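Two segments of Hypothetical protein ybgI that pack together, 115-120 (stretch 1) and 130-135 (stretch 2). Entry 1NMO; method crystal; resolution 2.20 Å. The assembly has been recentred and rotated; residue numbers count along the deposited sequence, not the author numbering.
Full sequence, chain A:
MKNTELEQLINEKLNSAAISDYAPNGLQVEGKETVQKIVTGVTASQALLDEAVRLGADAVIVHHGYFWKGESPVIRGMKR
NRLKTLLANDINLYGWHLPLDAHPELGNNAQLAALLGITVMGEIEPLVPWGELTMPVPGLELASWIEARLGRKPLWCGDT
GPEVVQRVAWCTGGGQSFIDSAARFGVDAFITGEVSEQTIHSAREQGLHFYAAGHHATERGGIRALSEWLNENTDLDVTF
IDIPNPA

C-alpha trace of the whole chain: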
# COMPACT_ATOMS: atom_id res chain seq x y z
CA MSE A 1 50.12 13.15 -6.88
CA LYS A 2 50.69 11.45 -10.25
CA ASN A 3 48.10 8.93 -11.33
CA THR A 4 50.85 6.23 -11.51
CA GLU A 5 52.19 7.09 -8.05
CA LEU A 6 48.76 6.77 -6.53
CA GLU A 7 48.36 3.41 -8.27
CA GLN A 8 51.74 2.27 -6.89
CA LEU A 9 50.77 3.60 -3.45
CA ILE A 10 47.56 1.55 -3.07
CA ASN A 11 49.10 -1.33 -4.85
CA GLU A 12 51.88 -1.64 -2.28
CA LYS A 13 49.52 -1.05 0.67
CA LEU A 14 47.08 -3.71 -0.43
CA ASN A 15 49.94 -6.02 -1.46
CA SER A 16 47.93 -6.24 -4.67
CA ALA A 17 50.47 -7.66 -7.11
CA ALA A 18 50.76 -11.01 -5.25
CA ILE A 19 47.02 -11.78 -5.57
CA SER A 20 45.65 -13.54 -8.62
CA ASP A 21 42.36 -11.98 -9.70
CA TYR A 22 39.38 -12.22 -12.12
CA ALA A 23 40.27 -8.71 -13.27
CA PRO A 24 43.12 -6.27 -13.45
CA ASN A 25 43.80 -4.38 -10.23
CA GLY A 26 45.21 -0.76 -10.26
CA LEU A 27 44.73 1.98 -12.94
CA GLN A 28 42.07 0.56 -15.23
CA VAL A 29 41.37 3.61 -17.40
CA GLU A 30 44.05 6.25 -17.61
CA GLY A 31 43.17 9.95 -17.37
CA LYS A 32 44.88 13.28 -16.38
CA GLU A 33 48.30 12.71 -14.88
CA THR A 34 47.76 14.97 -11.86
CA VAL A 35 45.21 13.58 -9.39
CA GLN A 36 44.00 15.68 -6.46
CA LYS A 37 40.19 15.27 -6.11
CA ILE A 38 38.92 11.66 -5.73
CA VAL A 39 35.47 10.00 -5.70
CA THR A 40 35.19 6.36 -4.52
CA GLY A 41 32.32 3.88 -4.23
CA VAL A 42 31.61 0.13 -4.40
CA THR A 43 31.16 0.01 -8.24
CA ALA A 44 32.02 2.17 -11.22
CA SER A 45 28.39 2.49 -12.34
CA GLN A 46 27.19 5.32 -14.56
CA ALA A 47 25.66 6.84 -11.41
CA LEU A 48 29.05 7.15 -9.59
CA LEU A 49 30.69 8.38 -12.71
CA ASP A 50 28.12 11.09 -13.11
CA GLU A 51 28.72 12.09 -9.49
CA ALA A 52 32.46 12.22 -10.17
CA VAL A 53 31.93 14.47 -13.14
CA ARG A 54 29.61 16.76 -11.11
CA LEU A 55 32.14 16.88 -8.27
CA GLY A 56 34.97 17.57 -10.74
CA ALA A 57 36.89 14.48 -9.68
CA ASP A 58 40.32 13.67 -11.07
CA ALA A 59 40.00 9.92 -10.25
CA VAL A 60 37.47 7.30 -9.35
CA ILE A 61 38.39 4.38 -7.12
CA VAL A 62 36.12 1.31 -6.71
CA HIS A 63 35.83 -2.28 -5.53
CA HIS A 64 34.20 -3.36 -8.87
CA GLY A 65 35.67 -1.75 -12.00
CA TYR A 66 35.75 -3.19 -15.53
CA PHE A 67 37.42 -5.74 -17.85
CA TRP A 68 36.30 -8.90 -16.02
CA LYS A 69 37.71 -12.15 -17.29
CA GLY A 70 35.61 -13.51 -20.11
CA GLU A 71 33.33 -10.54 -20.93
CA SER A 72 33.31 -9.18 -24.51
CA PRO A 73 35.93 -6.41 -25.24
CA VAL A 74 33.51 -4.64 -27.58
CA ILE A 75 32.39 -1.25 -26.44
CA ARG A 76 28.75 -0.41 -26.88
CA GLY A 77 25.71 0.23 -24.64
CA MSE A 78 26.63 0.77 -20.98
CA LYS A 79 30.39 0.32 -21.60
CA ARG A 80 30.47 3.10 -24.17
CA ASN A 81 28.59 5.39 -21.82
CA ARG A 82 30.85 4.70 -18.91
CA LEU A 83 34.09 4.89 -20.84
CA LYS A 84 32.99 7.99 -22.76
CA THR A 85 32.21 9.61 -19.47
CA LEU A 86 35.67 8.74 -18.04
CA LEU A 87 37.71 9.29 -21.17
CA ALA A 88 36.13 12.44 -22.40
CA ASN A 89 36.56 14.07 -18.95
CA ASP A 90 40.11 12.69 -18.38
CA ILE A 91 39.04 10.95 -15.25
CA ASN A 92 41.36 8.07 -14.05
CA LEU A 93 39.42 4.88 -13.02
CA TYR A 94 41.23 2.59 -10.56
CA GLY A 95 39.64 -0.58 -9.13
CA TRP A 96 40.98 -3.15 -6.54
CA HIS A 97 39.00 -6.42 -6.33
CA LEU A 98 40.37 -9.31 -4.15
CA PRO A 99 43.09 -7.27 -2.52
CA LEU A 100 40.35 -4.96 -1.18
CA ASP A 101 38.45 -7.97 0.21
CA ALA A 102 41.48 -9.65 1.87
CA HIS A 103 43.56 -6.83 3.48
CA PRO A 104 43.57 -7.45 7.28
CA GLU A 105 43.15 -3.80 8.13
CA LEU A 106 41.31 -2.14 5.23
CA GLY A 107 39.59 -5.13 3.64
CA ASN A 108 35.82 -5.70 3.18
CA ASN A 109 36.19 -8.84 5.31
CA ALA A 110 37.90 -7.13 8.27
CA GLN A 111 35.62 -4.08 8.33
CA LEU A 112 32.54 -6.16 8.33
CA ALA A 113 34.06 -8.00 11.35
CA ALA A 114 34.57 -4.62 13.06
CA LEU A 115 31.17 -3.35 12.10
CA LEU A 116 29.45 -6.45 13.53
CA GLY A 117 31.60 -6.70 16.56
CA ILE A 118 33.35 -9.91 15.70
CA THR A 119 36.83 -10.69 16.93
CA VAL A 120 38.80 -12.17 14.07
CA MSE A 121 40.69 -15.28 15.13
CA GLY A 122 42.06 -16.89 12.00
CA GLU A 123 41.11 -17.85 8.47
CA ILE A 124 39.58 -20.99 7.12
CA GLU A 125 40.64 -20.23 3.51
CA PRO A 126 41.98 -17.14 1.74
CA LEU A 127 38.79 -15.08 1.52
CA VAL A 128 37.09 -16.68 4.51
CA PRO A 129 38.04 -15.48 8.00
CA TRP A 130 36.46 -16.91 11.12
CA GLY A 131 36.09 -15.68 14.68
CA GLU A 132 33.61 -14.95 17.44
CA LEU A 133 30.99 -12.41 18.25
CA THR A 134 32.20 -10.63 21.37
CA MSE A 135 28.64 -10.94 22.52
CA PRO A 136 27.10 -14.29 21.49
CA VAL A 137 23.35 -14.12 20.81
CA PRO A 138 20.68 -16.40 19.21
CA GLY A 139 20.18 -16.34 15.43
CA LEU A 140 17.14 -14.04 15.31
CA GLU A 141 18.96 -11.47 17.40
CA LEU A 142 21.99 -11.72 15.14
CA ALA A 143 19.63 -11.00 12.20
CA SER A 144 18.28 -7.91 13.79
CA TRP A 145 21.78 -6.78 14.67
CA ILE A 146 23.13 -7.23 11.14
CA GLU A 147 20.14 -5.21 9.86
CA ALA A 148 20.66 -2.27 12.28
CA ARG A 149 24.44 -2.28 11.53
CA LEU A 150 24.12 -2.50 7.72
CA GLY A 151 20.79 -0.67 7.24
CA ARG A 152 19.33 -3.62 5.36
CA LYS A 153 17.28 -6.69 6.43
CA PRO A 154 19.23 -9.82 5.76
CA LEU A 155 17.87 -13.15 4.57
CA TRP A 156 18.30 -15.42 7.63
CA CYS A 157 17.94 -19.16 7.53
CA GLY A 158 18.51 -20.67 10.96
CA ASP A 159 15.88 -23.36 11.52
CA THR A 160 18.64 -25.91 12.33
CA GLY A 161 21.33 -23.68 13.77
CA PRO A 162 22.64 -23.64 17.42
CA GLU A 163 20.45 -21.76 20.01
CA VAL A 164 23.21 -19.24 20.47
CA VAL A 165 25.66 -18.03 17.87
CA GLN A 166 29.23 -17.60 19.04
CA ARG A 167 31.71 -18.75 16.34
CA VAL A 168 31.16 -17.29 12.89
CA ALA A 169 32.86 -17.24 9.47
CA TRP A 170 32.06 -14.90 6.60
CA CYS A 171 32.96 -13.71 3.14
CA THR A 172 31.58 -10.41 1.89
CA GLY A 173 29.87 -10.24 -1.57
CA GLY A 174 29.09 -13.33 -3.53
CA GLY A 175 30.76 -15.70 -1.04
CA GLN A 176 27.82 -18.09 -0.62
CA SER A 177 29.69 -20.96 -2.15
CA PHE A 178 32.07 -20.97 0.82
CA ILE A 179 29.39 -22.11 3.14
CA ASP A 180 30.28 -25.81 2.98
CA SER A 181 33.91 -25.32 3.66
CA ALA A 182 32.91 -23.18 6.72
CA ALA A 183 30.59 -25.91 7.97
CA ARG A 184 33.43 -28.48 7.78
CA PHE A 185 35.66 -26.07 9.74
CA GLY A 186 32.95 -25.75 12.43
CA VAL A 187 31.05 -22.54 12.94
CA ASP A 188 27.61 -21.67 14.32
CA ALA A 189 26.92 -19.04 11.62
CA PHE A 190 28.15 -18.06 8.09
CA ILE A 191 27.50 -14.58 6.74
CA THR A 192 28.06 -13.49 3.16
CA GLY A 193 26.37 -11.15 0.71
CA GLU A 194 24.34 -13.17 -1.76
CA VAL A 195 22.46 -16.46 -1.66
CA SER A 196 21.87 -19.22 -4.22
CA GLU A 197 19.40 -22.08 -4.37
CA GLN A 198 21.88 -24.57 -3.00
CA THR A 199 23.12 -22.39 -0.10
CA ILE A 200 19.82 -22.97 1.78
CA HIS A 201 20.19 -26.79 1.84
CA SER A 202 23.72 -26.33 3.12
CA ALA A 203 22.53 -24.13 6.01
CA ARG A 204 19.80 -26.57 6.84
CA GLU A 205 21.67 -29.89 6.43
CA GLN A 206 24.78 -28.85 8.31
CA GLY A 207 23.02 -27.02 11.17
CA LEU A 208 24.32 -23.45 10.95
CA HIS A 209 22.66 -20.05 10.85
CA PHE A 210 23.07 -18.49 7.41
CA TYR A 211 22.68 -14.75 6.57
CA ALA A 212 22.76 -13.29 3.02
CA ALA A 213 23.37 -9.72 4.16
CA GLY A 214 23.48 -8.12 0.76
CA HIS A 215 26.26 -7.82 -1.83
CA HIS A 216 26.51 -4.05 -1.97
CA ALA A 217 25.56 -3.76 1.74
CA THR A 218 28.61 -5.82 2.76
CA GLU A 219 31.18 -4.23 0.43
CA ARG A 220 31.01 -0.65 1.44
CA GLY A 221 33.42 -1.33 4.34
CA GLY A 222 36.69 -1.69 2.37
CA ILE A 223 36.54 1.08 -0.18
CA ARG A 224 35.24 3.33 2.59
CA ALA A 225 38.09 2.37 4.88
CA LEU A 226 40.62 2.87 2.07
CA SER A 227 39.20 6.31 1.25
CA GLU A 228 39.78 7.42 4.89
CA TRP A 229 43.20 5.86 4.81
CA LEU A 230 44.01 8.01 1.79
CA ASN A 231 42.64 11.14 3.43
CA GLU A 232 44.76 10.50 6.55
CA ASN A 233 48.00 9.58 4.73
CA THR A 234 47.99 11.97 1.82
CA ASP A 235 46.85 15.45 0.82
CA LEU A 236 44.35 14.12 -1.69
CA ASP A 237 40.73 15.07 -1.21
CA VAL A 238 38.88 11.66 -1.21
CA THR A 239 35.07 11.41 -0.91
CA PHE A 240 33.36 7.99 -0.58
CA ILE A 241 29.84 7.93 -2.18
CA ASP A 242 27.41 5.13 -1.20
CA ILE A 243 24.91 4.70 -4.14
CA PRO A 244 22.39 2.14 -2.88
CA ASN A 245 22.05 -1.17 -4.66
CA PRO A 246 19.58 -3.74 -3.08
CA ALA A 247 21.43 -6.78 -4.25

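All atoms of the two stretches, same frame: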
# COMPACT_ATOMS: atom_id res chain seq x y z
N LEU A 115 32.53 -3.88 12.03
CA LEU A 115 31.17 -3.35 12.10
C LEU A 115 30.20 -4.25 12.90
O LEU A 115 29.26 -3.75 13.52
CB LEU A 115 30.62 -3.18 10.69
CG LEU A 115 29.27 -2.46 10.67
CD1 LEU A 115 29.34 -1.16 11.43
CD2 LEU A 115 28.90 -2.14 9.21
N LEU A 116 30.38 -5.58 12.86
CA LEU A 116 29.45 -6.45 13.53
C LEU A 116 29.97 -6.89 14.85
O LEU A 116 29.35 -7.71 15.53
CB LEU A 116 29.10 -7.65 12.69
CG LEU A 116 28.61 -7.32 11.28
CD1 LEU A 116 28.57 -8.62 10.53
CD2 LEU A 116 27.26 -6.68 11.30
N GLY A 117 31.10 -6.34 15.24
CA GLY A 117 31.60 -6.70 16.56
C GLY A 117 32.09 -8.11 16.66
O GLY A 117 31.83 -8.80 17.63
N ILE A 118 32.82 -8.55 15.67
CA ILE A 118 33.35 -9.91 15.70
C ILE A 118 34.86 -9.87 15.82
O ILE A 118 35.56 -9.18 15.08
CB ILE A 118 33.03 -10.69 14.41
CG1 ILE A 118 31.50 -10.62 14.12
CG2 ILE A 118 33.55 -12.19 14.52
CD1 ILE A 118 31.08 -11.47 12.84
N THR A 119 35.38 -10.64 16.75
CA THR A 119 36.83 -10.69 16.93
C THR A 119 37.38 -11.70 15.93
O THR A 119 37.06 -12.87 15.99
CB THR A 119 37.15 -11.20 18.40
OG1 THR A 119 36.40 -10.41 19.35
CG2 THR A 119 38.66 -11.08 18.69
N VAL A 120 38.24 -11.26 15.05
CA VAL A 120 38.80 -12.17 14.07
C VAL A 120 39.78 -13.08 14.78
O VAL A 120 40.57 -12.59 15.62
CB VAL A 120 39.58 -11.39 12.96
CG1 VAL A 120 40.42 -12.38 12.10
CG2 VAL A 120 38.60 -10.61 12.06
N TRP A 130 37.45 -16.41 10.15
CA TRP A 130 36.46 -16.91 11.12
C TRP A 130 36.77 -16.23 12.45
O TRP A 130 37.84 -15.65 12.61
CB TRP A 130 36.51 -18.43 11.32
CG TRP A 130 37.77 -18.94 12.06
CD1 TRP A 130 38.95 -19.37 11.49
CD2 TRP A 130 37.94 -19.10 13.49
NE1 TRP A 130 39.83 -19.78 12.47
CE2 TRP A 130 39.23 -19.64 13.70
CE3 TRP A 130 37.12 -18.84 14.61
CZ2 TRP A 130 39.73 -19.94 14.99
CZ3 TRP A 130 37.64 -19.16 15.94
CH2 TRP A 130 38.91 -19.70 16.09
N GLY A 131 35.84 -16.26 13.37
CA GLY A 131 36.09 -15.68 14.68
C GLY A 131 34.85 -15.82 15.54
O GLY A 131 34.00 -16.70 15.27
N GLU A 132 34.73 -14.93 16.53
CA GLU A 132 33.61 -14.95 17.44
C GLU A 132 32.99 -13.61 17.79
O GLU A 132 33.67 -12.58 18.02
CB GLU A 132 34.02 -15.58 18.78
CG GLU A 132 34.78 -16.92 18.69
CD GLU A 132 34.93 -17.62 20.05
OE1 GLU A 132 34.98 -16.93 21.12
OE2 GLU A 132 34.99 -18.86 20.03
N LEU A 133 31.68 -13.63 17.82
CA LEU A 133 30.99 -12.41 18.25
C LEU A 133 31.45 -12.22 19.70
O LEU A 133 31.50 -13.18 20.50
CB LEU A 133 29.48 -12.64 18.27
CG LEU A 133 28.86 -12.63 16.90
CD1 LEU A 133 27.50 -13.35 16.97
CD2 LEU A 133 28.74 -11.19 16.42
N THR A 134 31.81 -10.98 20.04
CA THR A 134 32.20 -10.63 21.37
C THR A 134 30.95 -10.61 22.22
O THR A 134 31.00 -10.33 23.39
CB THR A 134 32.81 -9.23 21.43
OG1 THR A 134 32.10 -8.36 20.54
CG2 THR A 134 34.30 -9.30 21.06
N MSE A 135 29.79 -10.85 21.65
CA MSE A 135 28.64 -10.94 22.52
C MSE A 135 27.73 -11.92 21.85
O MSE A 135 26.80 -11.52 21.11
CB MSE A 135 27.97 -9.59 22.70
CG MSE A 135 27.26 -9.54 24.06
SE MSE A 135 25.82 -8.14 24.16
CE MSE A 135 24.60 -8.81 22.76

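The two segments meet as neighbouring antiparallel strands, 118-120 and 130-133, whose N-to-C directions diverge by 148° and whose axes approach to 4.5 Å; together they bury 346 Å² against each other.

Backbone hydrogen bonds set the register. Thr-119 and Glu-132 form a hydrogen-bonded pair: Thr-119 N donates to Glu-132 O at 2.9 Å, and Glu-132 N returns a bond to Thr-119 O at 3.2 Å. On one side of this pair Ile-118 faces Leu-133, and on the other Val-120 faces Gly-131, both as non-hydrogen-bonded pairs with CA atoms 4.3 and 4.5 Å apart, respectively. A further anchor lies beyond the Ile-118 pair, where Gly-117 O accepts two hydrogen bonds from Thr-134, one from its N at 3.2 Å and nearly linear, the other from its OG1 at 3.0 Å. The p rotamer of Thr-134 thus lets backbone and hydroxyl converge on a single carbonyl. Gly-117 is also where the chain leaves the preceding helix, through a Schellman motif with positive phi, a conformation that favours glycine.

Weaker CA-H...O contacts supplement this ladder. Gly-131 CA lies 3.2 Å from Thr-119 O, and Ile-118 CA lies 3.6 Å from Glu-132 O. The first depends on a close approach at Gly-131: an ideally placed CB there would sit 2.0 Å from Thr-119 O, a clash.

Apolar packing is concentrated on the sheet face shared by Ile-118 and Leu-133, both buried. Ile-118 CG1 meets Leu-133 CD2 at 3.6 Å, and the same methyl, Leu-133 CD2, lies 3.6 Å from Leu-116 O, so the side chain of Leu-133 also touches the backbone of Leu-116. Thr-119 and Glu-132 direct their side chains to the opposite face, where Thr-119 OG1 comes within 2.9 Å of Thr-134 CG2, a tight contact between a hydroxyl oxygen and a methyl.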